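Local coordinates for lipid binding protein (Grifola frondosa, PDB 5H0Q), which is a lipid-binding protein, Nakanori, that probably recognises membrane domains rich in sphingomyelin and cholesterol, at residues D42-R47 with G97-F102; A53-G58 with H104-G109; G113-I118 with Y162-L167; Y120-T123 with D127-S130; W132-N137 with T192-E197. All coordinates share one frame; numbering follows the deposited sequence.

The fold places two beta sheets face to face with helices on the outside, consistent with an actinoporin-like sandwich. Contacts 1 and 2, with centres about 19 Å apart, both join helix 41-55 to strand 99-105 of the mixed sheet; their segments alternate along the chain and close before the others open. Contact 3 seats helix 160-169 against the antiparallel sheet, and contact 4, within its span, closes the hairpin 114-121/126-134. Contact 5 interleaves with contact 3 and bridges the sheets, about 11 Å, centre to centre, from contacts 2 and 3. Together they sample a helix packed on each sheet, one pairing of adjacent strands and the sandwich interior.

Contact 1. Residues D42-R47 with G97-F102; sequences DQAEKR and GQWTVF
The methyl group of Ala44 sits 3.7 Å above the plane of the Trp99 indole, displaced toward its rim. The ring atom nearest to it is CD2, with Ala44 CB to Trp99 CD2 at 3.9 Å. Measured to the centroid of the five-membered ring, the methyl is inclined 29° from the ring normal, which makes this an off-centre CH-pi contact. Around the same indole, the ring of Tyr66 meets it at an oblique angle, and Lys37, Tyr40 and Gln41 also touch it.

Two residues further along the strand, Val101 points its side chain to the same helix and divides its methyls between two helical residues. Val101 CG2 packs on Ala44 CB at 3.8 Å and also lies 3.7 Å from Ala44 O. Val101 CG1 meets the methylene CG of Arg47 at 3.5 Å. Holding CG anti to the backbone N (chi1 179°) lays the base of the arginine on the valine; the bend at chi2 then turns the chain on toward Glu50, whose OE2 forms a salt bridge with Arg47 NH1.

Ala44 sits between Trp99 and Val101, and Arg47, one helical turn on, extends the contact along Val101. The axes of helix 42-47 and strand 99-102 run almost parallel, 8° apart, and approach to 8.4 Å.

No hydrogen bond joins the segments: the buried interface rests on van der Waals packing, almost all of it between carbons, and arginine contributes its hydrocarbon part while its charge is met by an acid of its own helix.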
# COMPACT_ATOMS: atom_id res chain seq x y z
N ASP A 42 -4.59 14.44 -2.77
CA ASP A 42 -3.69 15.39 -3.42
C ASP A 42 -2.41 15.57 -2.61
O ASP A 42 -1.33 15.70 -3.19
CB ASP A 42 -4.38 16.75 -3.61
CG ASP A 42 -3.53 17.73 -4.40
OD1 ASP A 42 -2.81 17.28 -5.32
OD2 ASP A 42 -3.58 18.94 -4.11
N GLN A 43 -2.52 15.56 -1.28
CA GLN A 43 -1.31 15.65 -0.46
C GLN A 43 -0.43 14.45 -0.69
O GLN A 43 0.79 14.57 -0.80
CB GLN A 43 -1.67 15.78 1.02
CG GLN A 43 -2.22 17.13 1.45
CD GLN A 43 -2.13 17.31 2.96
OE1 GLN A 43 -2.43 16.39 3.72
NE2 GLN A 43 -1.69 18.47 3.38
N ALA A 44 -1.03 13.26 -0.75
CA ALA A 44 -0.23 12.07 -1.01
C ALA A 44 0.40 12.13 -2.40
O ALA A 44 1.58 11.79 -2.57
CB ALA A 44 -1.09 10.81 -0.85
N GLU A 45 -0.37 12.55 -3.41
CA GLU A 45 0.20 12.69 -4.75
C GLU A 45 1.29 13.76 -4.78
O GLU A 45 2.32 13.58 -5.43
CB GLU A 45 -0.90 13.01 -5.75
CG GLU A 45 -1.95 11.92 -5.87
CD GLU A 45 -2.97 12.16 -6.95
OE1 GLU A 45 -2.95 13.23 -7.60
OE2 GLU A 45 -3.81 11.25 -7.16
N LYS A 46 1.10 14.86 -4.06
CA LYS A 46 2.16 15.88 -3.99
C LYS A 46 3.45 15.28 -3.44
O LYS A 46 4.55 15.61 -3.90
CB LYS A 46 1.69 17.05 -3.14
CG LYS A 46 2.67 18.20 -3.02
CD LYS A 46 2.15 19.22 -2.03
CE LYS A 46 3.03 20.46 -2.01
NZ LYS A 46 2.53 21.48 -1.05
N ARG A 47 3.34 14.40 -2.44
CA ARG A 47 4.54 13.76 -1.90
C ARG A 47 5.16 12.79 -2.90
O ARG A 47 6.39 12.71 -3.02
CB ARG A 47 4.21 13.04 -0.58
CG ARG A 47 5.40 12.33 0.06
CD ARG A 47 6.53 13.32 0.35
NE ARG A 47 7.56 12.72 1.19
CZ ARG A 47 8.79 13.21 1.33
NH1 ARG A 47 9.16 14.29 0.68
NH2 ARG A 47 9.65 12.59 2.12
N GLY A 97 -8.60 5.90 7.11
CA GLY A 97 -8.69 7.23 6.54
C GLY A 97 -7.36 7.93 6.34
O GLY A 97 -7.36 9.10 5.91
N GLN A 98 -6.25 7.28 6.62
CA GLN A 98 -4.94 7.87 6.45
C GLN A 98 -4.18 7.25 5.29
O GLN A 98 -4.43 6.11 4.89
CB GLN A 98 -4.11 7.77 7.74
CG GLN A 98 -4.76 8.56 8.85
CD GLN A 98 -3.90 8.65 10.07
OE1 GLN A 98 -3.40 7.66 10.55
NE2 GLN A 98 -3.69 9.87 10.57
N TRP A 99 -3.29 8.06 4.72
CA TRP A 99 -2.33 7.67 3.68
C TRP A 99 -0.92 7.62 4.25
O TRP A 99 -0.57 8.39 5.15
CB TRP A 99 -2.28 8.71 2.54
CG TRP A 99 -3.52 8.94 1.76
CD1 TRP A 99 -4.56 9.76 2.07
CD2 TRP A 99 -3.84 8.35 0.49
NE1 TRP A 99 -5.51 9.72 1.08
CE2 TRP A 99 -5.09 8.86 0.10
CE3 TRP A 99 -3.18 7.43 -0.34
CZ2 TRP A 99 -5.69 8.49 -1.10
CZ3 TRP A 99 -3.79 7.07 -1.52
CH2 TRP A 99 -5.03 7.60 -1.88
N THR A 100 -0.08 6.75 3.67
CA THR A 100 1.35 6.96 3.75
C THR A 100 1.96 6.91 2.35
O THR A 100 1.35 6.40 1.40
CB THR A 100 2.01 5.97 4.69
OG1 THR A 100 3.34 6.42 4.97
CG2 THR A 100 2.04 4.56 4.11
N VAL A 101 3.15 7.48 2.22
CA VAL A 101 3.85 7.57 0.95
C VAL A 101 5.31 7.23 1.19
O VAL A 101 5.91 7.69 2.17
CB VAL A 101 3.74 8.98 0.33
CG1 VAL A 101 4.53 9.05 -0.97
CG2 VAL A 101 2.27 9.30 0.09
N PHE A 102 5.89 6.46 0.29
CA PHE A 102 7.32 6.19 0.36
C PHE A 102 7.84 5.89 -1.03
O PHE A 102 7.07 5.62 -1.96
CB PHE A 102 7.62 5.04 1.33
CG PHE A 102 7.03 3.70 0.91
CD1 PHE A 102 7.73 2.85 0.07
CD2 PHE A 102 5.80 3.29 1.38
CE1 PHE A 102 7.20 1.63 -0.32
CE2 PHE A 102 5.27 2.06 1.01
CZ PHE A 102 5.97 1.24 0.16

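Contact 2. Residues A53-G58 with H104-G109; sequences AEYGVG and HTKSAG
Tyr55 makes the main apolar contacts, laying its ring obliquely against Thr105. Tyr55 CD1 and Thr105 CG2 are 3.7 Å apart, and CE1 of the same ring lies equally near the threonine CB and CG2. Further out, the Tyr55 and Lys106 side chains cross at about a right angle, with Tyr55 OH 3.6 Å from Lys106 CG. Gly58 adds a looser touch, its CA 4.2 Å from Lys106 CE, and its carbonyl carbon lies in plane at the edge of the tyrosine ring.

The polar contacts lie at the phenol and lysine ends. A water bonds to Tyr55 OH at 2.9 Å and weakly accepts from Lys106 NZ at 3.4 Å; the phenol oxygen is also hydrogen-bonded to Val59 N. Bent at chi4 (67°), the lysine turns its ammonium back over its own loop, where NZ donates to Ser107 O at 3.1 Å and to Ala110 O. Thr105 OG1 donates to Lys106 O at 2.9 Å, tilted 24° from the carbonyl plane.

Gly56, with positive phi, is the first residue to leave the helical conformation and turns the chain toward Gly58. The contact thus lies where helix 41-55 ends and strand 99-105 runs out into its loop. Strand 60-68 flanks both, since Tyr55 and Thr105 touch Cys60; Lys106 pairs by backbone with Val59, just before that strand, and Thr105 with His84 of strand 84-85.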
# COMPACT_ATOMS: atom_id res chain seq x y z
N ALA A 53 10.76 13.82 -8.13
CA ALA A 53 11.66 14.90 -8.52
C ALA A 53 13.01 14.76 -7.82
O ALA A 53 14.06 14.99 -8.43
CB ALA A 53 11.03 16.25 -8.20
N GLU A 54 13.00 14.37 -6.55
CA GLU A 54 14.25 14.22 -5.80
C GLU A 54 15.06 13.03 -6.31
O GLU A 54 16.29 13.09 -6.37
CB GLU A 54 13.93 14.07 -4.31
CG GLU A 54 15.13 13.82 -3.42
CD GLU A 54 14.73 13.51 -1.99
OE1 GLU A 54 13.65 12.91 -1.79
OE2 GLU A 54 15.48 13.87 -1.06
N TYR A 55 14.39 11.94 -6.70
CA TYR A 55 15.12 10.78 -7.19
C TYR A 55 15.65 11.01 -8.60
O TYR A 55 16.81 10.71 -8.88
CB TYR A 55 14.23 9.54 -7.16
CG TYR A 55 14.90 8.33 -7.81
CD1 TYR A 55 15.95 7.69 -7.17
CD2 TYR A 55 14.49 7.86 -9.04
CE1 TYR A 55 16.58 6.61 -7.75
CE2 TYR A 55 15.13 6.77 -9.63
CZ TYR A 55 16.16 6.15 -8.97
OH TYR A 55 16.82 5.09 -9.54
N GLY A 56 14.82 11.54 -9.50
CA GLY A 56 15.23 11.77 -10.87
C GLY A 56 15.04 10.58 -11.79
O GLY A 56 14.04 9.86 -11.71
N VAL A 57 16.03 10.34 -12.63
CA VAL A 57 15.96 9.32 -13.66
C VAL A 57 16.57 8.03 -13.13
O VAL A 57 17.71 8.04 -12.63
CB VAL A 57 16.68 9.79 -14.93
CG1 VAL A 57 16.73 8.66 -15.98
CG2 VAL A 57 15.99 11.01 -15.48
N GLY A 58 15.85 6.93 -13.28
CA GLY A 58 16.37 5.65 -12.84
C GLY A 58 15.26 4.63 -12.90
O GLY A 58 14.51 4.61 -13.88
N HIS A 104 10.68 3.48 -3.22
CA HIS A 104 11.61 2.36 -3.28
C HIS A 104 12.31 2.45 -4.62
O HIS A 104 11.65 2.65 -5.64
CB HIS A 104 10.86 1.03 -3.14
CG HIS A 104 11.76 -0.13 -2.85
ND1 HIS A 104 12.34 -0.88 -3.84
CD2 HIS A 104 12.17 -0.67 -1.67
CE1 HIS A 104 13.06 -1.85 -3.29
NE2 HIS A 104 12.98 -1.73 -1.98
N THR A 105 13.63 2.33 -4.62
CA THR A 105 14.41 2.54 -5.83
C THR A 105 15.32 1.36 -6.10
O THR A 105 15.62 0.57 -5.21
CB THR A 105 15.29 3.80 -5.75
OG1 THR A 105 16.43 3.56 -4.92
CG2 THR A 105 14.52 4.96 -5.20
N LYS A 106 15.79 1.29 -7.34
CA LYS A 106 16.83 0.33 -7.67
C LYS A 106 18.09 0.68 -6.89
O LYS A 106 18.23 1.77 -6.31
CB LYS A 106 17.10 0.34 -9.17
CG LYS A 106 17.82 1.62 -9.64
CD LYS A 106 18.10 1.56 -11.14
CE LYS A 106 19.05 2.66 -11.59
NZ LYS A 106 20.39 2.46 -11.01
N SER A 107 19.04 -0.24 -6.93
CA SER A 107 20.32 0.00 -6.29
C SER A 107 21.09 1.05 -7.08
O SER A 107 21.05 1.06 -8.31
CB SER A 107 21.12 -1.28 -6.20
OG SER A 107 20.44 -2.25 -5.41
N ALA A 108 21.79 1.91 -6.37
CA ALA A 108 22.56 2.97 -7.01
C ALA A 108 23.51 2.40 -8.05
O ALA A 108 24.24 1.42 -7.81
CB ALA A 108 23.33 3.75 -5.95
N GLY A 109 23.45 2.96 -9.26
CA GLY A 109 24.37 2.59 -10.30
C GLY A 109 24.08 1.29 -11.00
O GLY A 109 24.78 0.95 -11.95
O HOH W 1 19.53 4.70 -8.67

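Contact 3. Residues G113-I118 with Y162-L167; sequences GSAGCI and YMLHLL
Leu164 and Leu167, one helical turn apart, bring their branches to the strand residues Ala115 and Gly116 by different torsions. Leu164 directs its CB past the strand, but with CG anti to the backbone N (chi1 -178°) and a chi2 of 57° its CD1 swings back to Ala115 CB at 4.2 Å. Leu167 points its CB at the strand from the start; it keeps CG beside the backbone N and, with CD1 extended (chi2 167°), delivers that methyl to Gly116 O, where Leu167 CD1 stops 4.1 Å from the oxygen. That carbonyl is already engaged with the backbone of Trp132.

Ala115 CB faces the helix, whereas Gly116 presents only backbone at this point. The nearest alpha carbons, Ala115 CA and Leu164 CA, are 7.9 Å apart, and the helical turn that carries the leucines is held by Leu167 N donating to Met163 O at 2.9 Å. Phe81 lies against both leucines, Arg82 against Ala115 and Leu164, and beside the contact Met163 is folded compactly so that its CE touches Phe129.

No hydrogen bond crosses between 113-118 and 162-167, and neither contact is a close one. The joint between helix 160-169 and strand 114-121 is therefore light, without polar bonds, and the neighbouring aromatic residues share in it; a polar tie to the sheet comes from Leu167 O, which accepts from Gln133 NE2.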
# COMPACT_ATOMS: atom_id res chain seq x y z
N GLY A 113 16.31 -3.43 -11.47
CA GLY A 113 15.10 -2.69 -11.15
C GLY A 113 14.79 -2.60 -9.67
O GLY A 113 15.65 -2.80 -8.81
N SER A 114 13.53 -2.27 -9.38
CA SER A 114 13.03 -2.10 -8.02
C SER A 114 12.00 -3.18 -7.76
O SER A 114 11.03 -3.30 -8.53
CB SER A 114 12.41 -0.72 -7.85
OG SER A 114 11.52 -0.68 -6.77
N ALA A 115 12.21 -3.98 -6.71
CA ALA A 115 11.26 -5.03 -6.35
C ALA A 115 11.23 -5.18 -4.84
O ALA A 115 12.29 -5.28 -4.21
CB ALA A 115 11.64 -6.35 -7.01
N GLY A 116 10.04 -5.16 -4.25
CA GLY A 116 9.96 -5.23 -2.81
C GLY A 116 8.53 -5.39 -2.36
O GLY A 116 7.62 -5.54 -3.18
N CYS A 117 8.33 -5.32 -1.05
CA CYS A 117 6.99 -5.43 -0.51
C CYS A 117 6.92 -4.86 0.89
O CYS A 117 7.94 -4.66 1.56
CB CYS A 117 6.52 -6.88 -0.53
SG CYS A 117 7.35 -7.91 0.74
N ILE A 118 5.71 -4.53 1.29
CA ILE A 118 5.38 -4.23 2.67
C ILE A 118 4.19 -5.10 3.02
O ILE A 118 3.31 -5.32 2.18
CB ILE A 118 5.06 -2.73 2.90
CG1 ILE A 118 6.29 -1.89 2.57
CG2 ILE A 118 4.68 -2.50 4.36
CD1 ILE A 118 6.15 -0.43 2.91
N TYR A 162 9.39 -17.27 -3.37
CA TYR A 162 8.13 -17.54 -4.06
C TYR A 162 7.38 -16.24 -4.36
O TYR A 162 6.84 -16.08 -5.46
CB TYR A 162 7.26 -18.47 -3.22
CG TYR A 162 5.93 -18.77 -3.86
CD1 TYR A 162 5.86 -19.52 -5.03
CD2 TYR A 162 4.74 -18.33 -3.30
CE1 TYR A 162 4.64 -19.81 -5.62
CE2 TYR A 162 3.52 -18.61 -3.89
CZ TYR A 162 3.48 -19.36 -5.05
OH TYR A 162 2.27 -19.64 -5.64
N MET A 163 7.34 -15.32 -3.40
CA MET A 163 6.68 -14.04 -3.67
C MET A 163 7.38 -13.28 -4.79
O MET A 163 6.72 -12.68 -5.64
CB MET A 163 6.61 -13.22 -2.38
CG MET A 163 5.78 -13.93 -1.28
SD MET A 163 4.17 -14.53 -1.88
CE MET A 163 3.43 -13.00 -2.48
N LEU A 164 8.71 -13.30 -4.82
CA LEU A 164 9.41 -12.65 -5.92
C LEU A 164 9.08 -13.32 -7.25
O LEU A 164 8.90 -12.64 -8.28
CB LEU A 164 10.91 -12.67 -5.66
CG LEU A 164 11.81 -11.99 -6.68
CD1 LEU A 164 11.43 -10.51 -6.88
CD2 LEU A 164 13.24 -12.12 -6.23
N HIS A 165 8.96 -14.65 -7.26
CA HIS A 165 8.55 -15.35 -8.47
C HIS A 165 7.19 -14.89 -8.95
O HIS A 165 6.97 -14.71 -10.15
CB HIS A 165 8.53 -16.86 -8.23
CG HIS A 165 7.87 -17.63 -9.33
ND1 HIS A 165 6.74 -18.40 -9.13
CD2 HIS A 165 8.15 -17.71 -10.65
CE1 HIS A 165 6.37 -18.93 -10.27
NE2 HIS A 165 7.21 -18.54 -11.21
N LEU A 166 6.24 -14.71 -8.03
CA LEU A 166 4.93 -14.18 -8.41
C LEU A 166 5.06 -12.77 -8.97
O LEU A 166 4.38 -12.42 -9.94
CB LEU A 166 3.99 -14.19 -7.20
CG LEU A 166 3.54 -15.57 -6.70
CD1 LEU A 166 2.62 -15.39 -5.48
CD2 LEU A 166 2.86 -16.35 -7.82
N LEU A 167 5.95 -11.96 -8.38
CA LEU A 167 6.13 -10.59 -8.87
C LEU A 167 6.76 -10.57 -10.25
O LEU A 167 6.38 -9.73 -11.09
CB LEU A 167 6.97 -9.80 -7.87
CG LEU A 167 6.21 -9.33 -6.62
CD1 LEU A 167 7.15 -8.83 -5.52
CD2 LEU A 167 5.17 -8.25 -6.97

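Contact 4. Residues Y120-T123 with D127-S130; sequences YGTT and DIFS
Tyr120 and Ile128 form an antiparallel hydrogen-bonded pair, with Tyr120 N donating to Ile128 O at 3.0 Å and Ile128 N donating to Tyr120 O at 2.7 Å, while Gly121 and Asp127 beside them form a non-hydrogen-bonded pair. The N-H to acceptor angle is 158° in both bonds. The second is the more nearly planar: Ile128 N lies in the plane of the Tyr120 carbonyl, while Tyr120 N is tilted 29° from that of Ile128. Tyr120 O also takes a CA-H...O contact from Asp127 CA, 3.2 Å away.

Among the side chains, Asp127 turns its carboxylate toward the neighbouring strand, and its OD1 lies 3.3 Å from Gly121 CA, close packing that glycine, with no CB, accommodates easily. The other oxygen, OD2, makes a salt bridge to Lys76 NZ and accepts from Gly152 N. On the opposite face, which carries Tyr120 and Ile128, Ile128 CD1 meets Thr122 CG2 at 4.0 Å, the two side chains crossing at about a right angle. With OG1 set between the backbone N and the carbonyl carbon (chi1 70°), Thr122 sends its methyl to the isoleucine, and that OG1 bonds to Asp124 OD1 in the turn and Leu126 N at the start of the next strand.

Tyr120 packs further on Ile73 and Ala75, and Ile128 on Tyr200. Two backbone bonds, one of them short, pair the strands of the hairpin here, and the buried aspartate beside its turn has a lysine and a backbone N-H as partners, which would be expected to favour its charged form.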
# COMPACT_ATOMS: atom_id res chain seq x y z
N TYR A 120 1.21 -5.36 5.83
CA TYR A 120 0.49 -4.68 6.91
C TYR A 120 -0.44 -5.66 7.61
O TYR A 120 -1.13 -6.45 6.97
CB TYR A 120 -0.34 -3.51 6.37
CG TYR A 120 0.45 -2.34 5.84
CD1 TYR A 120 1.13 -1.49 6.70
CD2 TYR A 120 0.55 -2.11 4.48
CE1 TYR A 120 1.89 -0.43 6.21
CE2 TYR A 120 1.29 -1.05 3.99
CZ TYR A 120 1.95 -0.23 4.86
OH TYR A 120 2.68 0.81 4.35
N GLY A 121 -0.51 -5.54 8.94
CA GLY A 121 -1.44 -6.33 9.73
C GLY A 121 -2.66 -5.52 10.12
O GLY A 121 -2.57 -4.33 10.42
N THR A 122 -3.81 -6.19 10.18
CA THR A 122 -5.06 -5.59 10.60
C THR A 122 -5.42 -6.02 12.01
O THR A 122 -4.85 -6.95 12.58
CB THR A 122 -6.20 -5.99 9.65
OG1 THR A 122 -6.51 -7.39 9.83
CG2 THR A 122 -5.84 -5.68 8.19
N THR A 123 -6.44 -5.37 12.56
CA THR A 123 -6.87 -5.68 13.92
C THR A 123 -7.60 -7.01 14.00
O THR A 123 -7.67 -7.59 15.09
CB THR A 123 -7.79 -4.57 14.45
OG1 THR A 123 -8.82 -4.31 13.50
CG2 THR A 123 -6.99 -3.31 14.71
N ASP A 127 -3.06 -10.28 7.39
CA ASP A 127 -1.91 -9.58 6.85
C ASP A 127 -2.16 -9.31 5.38
O ASP A 127 -2.70 -10.16 4.66
CB ASP A 127 -0.62 -10.39 7.01
CG ASP A 127 -0.01 -10.28 8.39
OD1 ASP A 127 -0.47 -9.44 9.18
OD2 ASP A 127 0.93 -11.04 8.68
N ILE A 128 -1.74 -8.12 4.95
CA ILE A 128 -1.91 -7.71 3.57
C ILE A 128 -0.52 -7.55 2.98
O ILE A 128 0.20 -6.63 3.35
CB ILE A 128 -2.68 -6.40 3.46
CG1 ILE A 128 -4.02 -6.50 4.16
CG2 ILE A 128 -2.85 -6.07 1.98
CD1 ILE A 128 -4.73 -5.17 4.35
N PHE A 129 -0.19 -8.41 2.01
CA PHE A 129 1.05 -8.29 1.24
C PHE A 129 0.84 -7.28 0.11
O PHE A 129 -0.09 -7.42 -0.67
CB PHE A 129 1.42 -9.66 0.69
CG PHE A 129 2.64 -9.68 -0.20
CD1 PHE A 129 2.55 -9.28 -1.52
CD2 PHE A 129 3.85 -10.15 0.27
CE1 PHE A 129 3.66 -9.31 -2.35
CE2 PHE A 129 4.97 -10.20 -0.56
CZ PHE A 129 4.87 -9.79 -1.88
N SER A 130 1.72 -6.27 0.04
CA SER A 130 1.66 -5.29 -1.03
C SER A 130 3.04 -5.23 -1.67
O SER A 130 4.00 -4.74 -1.06
CB SER A 130 1.24 -3.93 -0.49
OG SER A 130 -0.01 -4.05 0.16

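Contact 5. Residues W132-N137 with T192-E197; sequences WQNPWN and TTAYVE
Asn134 is the residue of this strand end that reaches Thr192 and Ala194, and Trp132 leads up to it. Trp132 directs its CB at strand 193-197, yet chi1 of 57° carries the indole elsewhere, to an edge-to-face meeting with His104.

Asn134 holds its CG anti to the backbone N (chi1 -160°), which extends the amide toward the facing strand. Its ND2 lies 3.0 Å from Thr192 O, but the angle is too poor for a hydrogen bond; ND2 donates instead to Cys60 O and Glu191 O. Thr192 meets the amide with its backbone, since its own side chain points away, and the alpha carbons Asn134 CA and Thr192 CA stand 6.9 Å apart. The same ND2 is 3.8 Å from Ala194 CB, a polar group against a methyl that points toward it. The amide oxygen OD1 bonds to Ser142 OG and Arg138 NH1, so both ends of this buried amide are engaged, and its rotation is probably fixed by these four partners. After Asn134 the chain leaves the strand through Pro135.

The contact spans the sandwich: 132-134 is the end of strand 126-134 in the antiparallel sheet, while 193-197 belongs to the mixed sheet. Strand 60-68 is the parallel neighbour of 193-201, with Cys60 pairing by backbone with Thr192 and Ala194, and its Val61 fills in against Trp132, Asn134 and Val196.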
# COMPACT_ATOMS: atom_id res chain seq x y z
N TRP A 132 5.66 -4.83 -5.31
CA TRP A 132 5.89 -4.21 -6.60
C TRP A 132 7.11 -4.85 -7.23
O TRP A 132 7.97 -5.40 -6.56
CB TRP A 132 6.08 -2.68 -6.45
CG TRP A 132 7.22 -2.36 -5.52
CD1 TRP A 132 8.54 -2.21 -5.85
CD2 TRP A 132 7.15 -2.25 -4.10
NE1 TRP A 132 9.29 -1.97 -4.72
CE2 TRP A 132 8.46 -2.02 -3.63
CE3 TRP A 132 6.10 -2.33 -3.17
CZ2 TRP A 132 8.74 -1.85 -2.28
CZ3 TRP A 132 6.37 -2.13 -1.86
CH2 TRP A 132 7.68 -1.92 -1.41
N GLN A 133 7.17 -4.75 -8.55
CA GLN A 133 8.31 -5.27 -9.30
C GLN A 133 8.37 -4.42 -10.56
O GLN A 133 7.49 -4.54 -11.43
CB GLN A 133 8.15 -6.75 -9.60
CG GLN A 133 9.37 -7.41 -10.25
CD GLN A 133 9.43 -7.22 -11.76
OE1 GLN A 133 10.32 -6.55 -12.28
NE2 GLN A 133 8.48 -7.82 -12.47
N ASN A 134 9.36 -3.53 -10.62
CA ASN A 134 9.50 -2.58 -11.71
C ASN A 134 10.84 -2.85 -12.38
O ASN A 134 11.89 -2.52 -11.81
CB ASN A 134 9.41 -1.14 -11.19
CG ASN A 134 9.07 -0.16 -12.30
OD1 ASN A 134 8.67 -0.59 -13.38
ND2 ASN A 134 9.17 1.14 -12.01
N PRO A 135 10.86 -3.45 -13.56
CA PRO A 135 12.10 -4.00 -14.10
C PRO A 135 12.96 -2.97 -14.81
O PRO A 135 12.47 -2.00 -15.39
CB PRO A 135 11.61 -5.05 -15.10
CG PRO A 135 10.34 -4.50 -15.59
CD PRO A 135 9.70 -3.80 -14.41
N TRP A 136 14.27 -3.23 -14.80
CA TRP A 136 15.20 -2.39 -15.55
C TRP A 136 15.07 -2.65 -17.04
O TRP A 136 15.18 -1.72 -17.85
CB TRP A 136 16.62 -2.66 -15.08
CG TRP A 136 17.63 -1.61 -15.50
CD1 TRP A 136 17.90 -0.42 -14.88
CD2 TRP A 136 18.49 -1.69 -16.63
NE1 TRP A 136 18.88 0.25 -15.55
CE2 TRP A 136 19.26 -0.51 -16.64
CE3 TRP A 136 18.69 -2.63 -17.63
CZ2 TRP A 136 20.21 -0.25 -17.61
CZ3 TRP A 136 19.64 -2.38 -18.60
CH2 TRP A 136 20.39 -1.19 -18.58
N ASN A 137 14.82 -3.91 -17.43
CA ASN A 137 14.70 -4.26 -18.84
C ASN A 137 13.26 -4.01 -19.30
O ASN A 137 12.34 -4.73 -18.90
CB ASN A 137 15.10 -5.72 -19.05
CG ASN A 137 14.98 -6.16 -20.49
OD1 ASN A 137 14.23 -5.58 -21.27
ND2 ASN A 137 15.72 -7.20 -20.84
N THR A 192 9.46 3.55 -15.92
CA THR A 192 10.64 3.32 -15.09
C THR A 192 10.50 3.97 -13.72
O THR A 192 10.98 3.42 -12.72
CB THR A 192 11.91 3.83 -15.78
OG1 THR A 192 11.81 5.22 -16.11
CG2 THR A 192 12.18 3.03 -17.04
N THR A 193 9.89 5.16 -13.65
CA THR A 193 9.64 5.81 -12.36
C THR A 193 8.12 5.87 -12.19
O THR A 193 7.47 6.82 -12.62
CB THR A 193 10.31 7.19 -12.27
OG1 THR A 193 10.06 7.95 -13.45
CG2 THR A 193 11.78 7.02 -12.17
N ALA A 194 7.55 4.84 -11.57
CA ALA A 194 6.12 4.57 -11.64
C ALA A 194 5.41 4.95 -10.35
O ALA A 194 5.90 4.67 -9.25
CB ALA A 194 5.86 3.09 -11.93
N TYR A 195 4.25 5.59 -10.49
CA TYR A 195 3.36 5.78 -9.36
C TYR A 195 2.68 4.47 -9.06
O TYR A 195 2.18 3.78 -9.96
CB TYR A 195 2.31 6.85 -9.65
CG TYR A 195 2.77 8.28 -9.52
CD1 TYR A 195 1.91 9.26 -9.03
CD2 TYR A 195 4.04 8.65 -9.87
CE1 TYR A 195 2.30 10.57 -8.92
CE2 TYR A 195 4.45 9.98 -9.77
CZ TYR A 195 3.58 10.93 -9.28
OH TYR A 195 3.98 12.24 -9.17
N VAL A 196 2.63 4.12 -7.77
CA VAL A 196 1.94 2.92 -7.31
C VAL A 196 0.94 3.35 -6.26
O VAL A 196 1.26 4.22 -5.43
CB VAL A 196 2.95 1.90 -6.74
CG1 VAL A 196 2.22 0.71 -6.11
CG2 VAL A 196 3.86 1.44 -7.81
N GLU A 197 -0.26 2.75 -6.28
CA GLU A 197 -1.27 3.00 -5.26
C GLU A 197 -1.79 1.67 -4.73
O GLU A 197 -2.16 0.78 -5.51
CB GLU A 197 -2.46 3.80 -5.79
CG GLU A 197 -3.56 4.08 -4.74
CD GLU A 197 -4.75 4.83 -5.31
OE1 GLU A 197 -5.48 4.24 -6.12
OE2 GLU A 197 -4.94 6.01 -4.95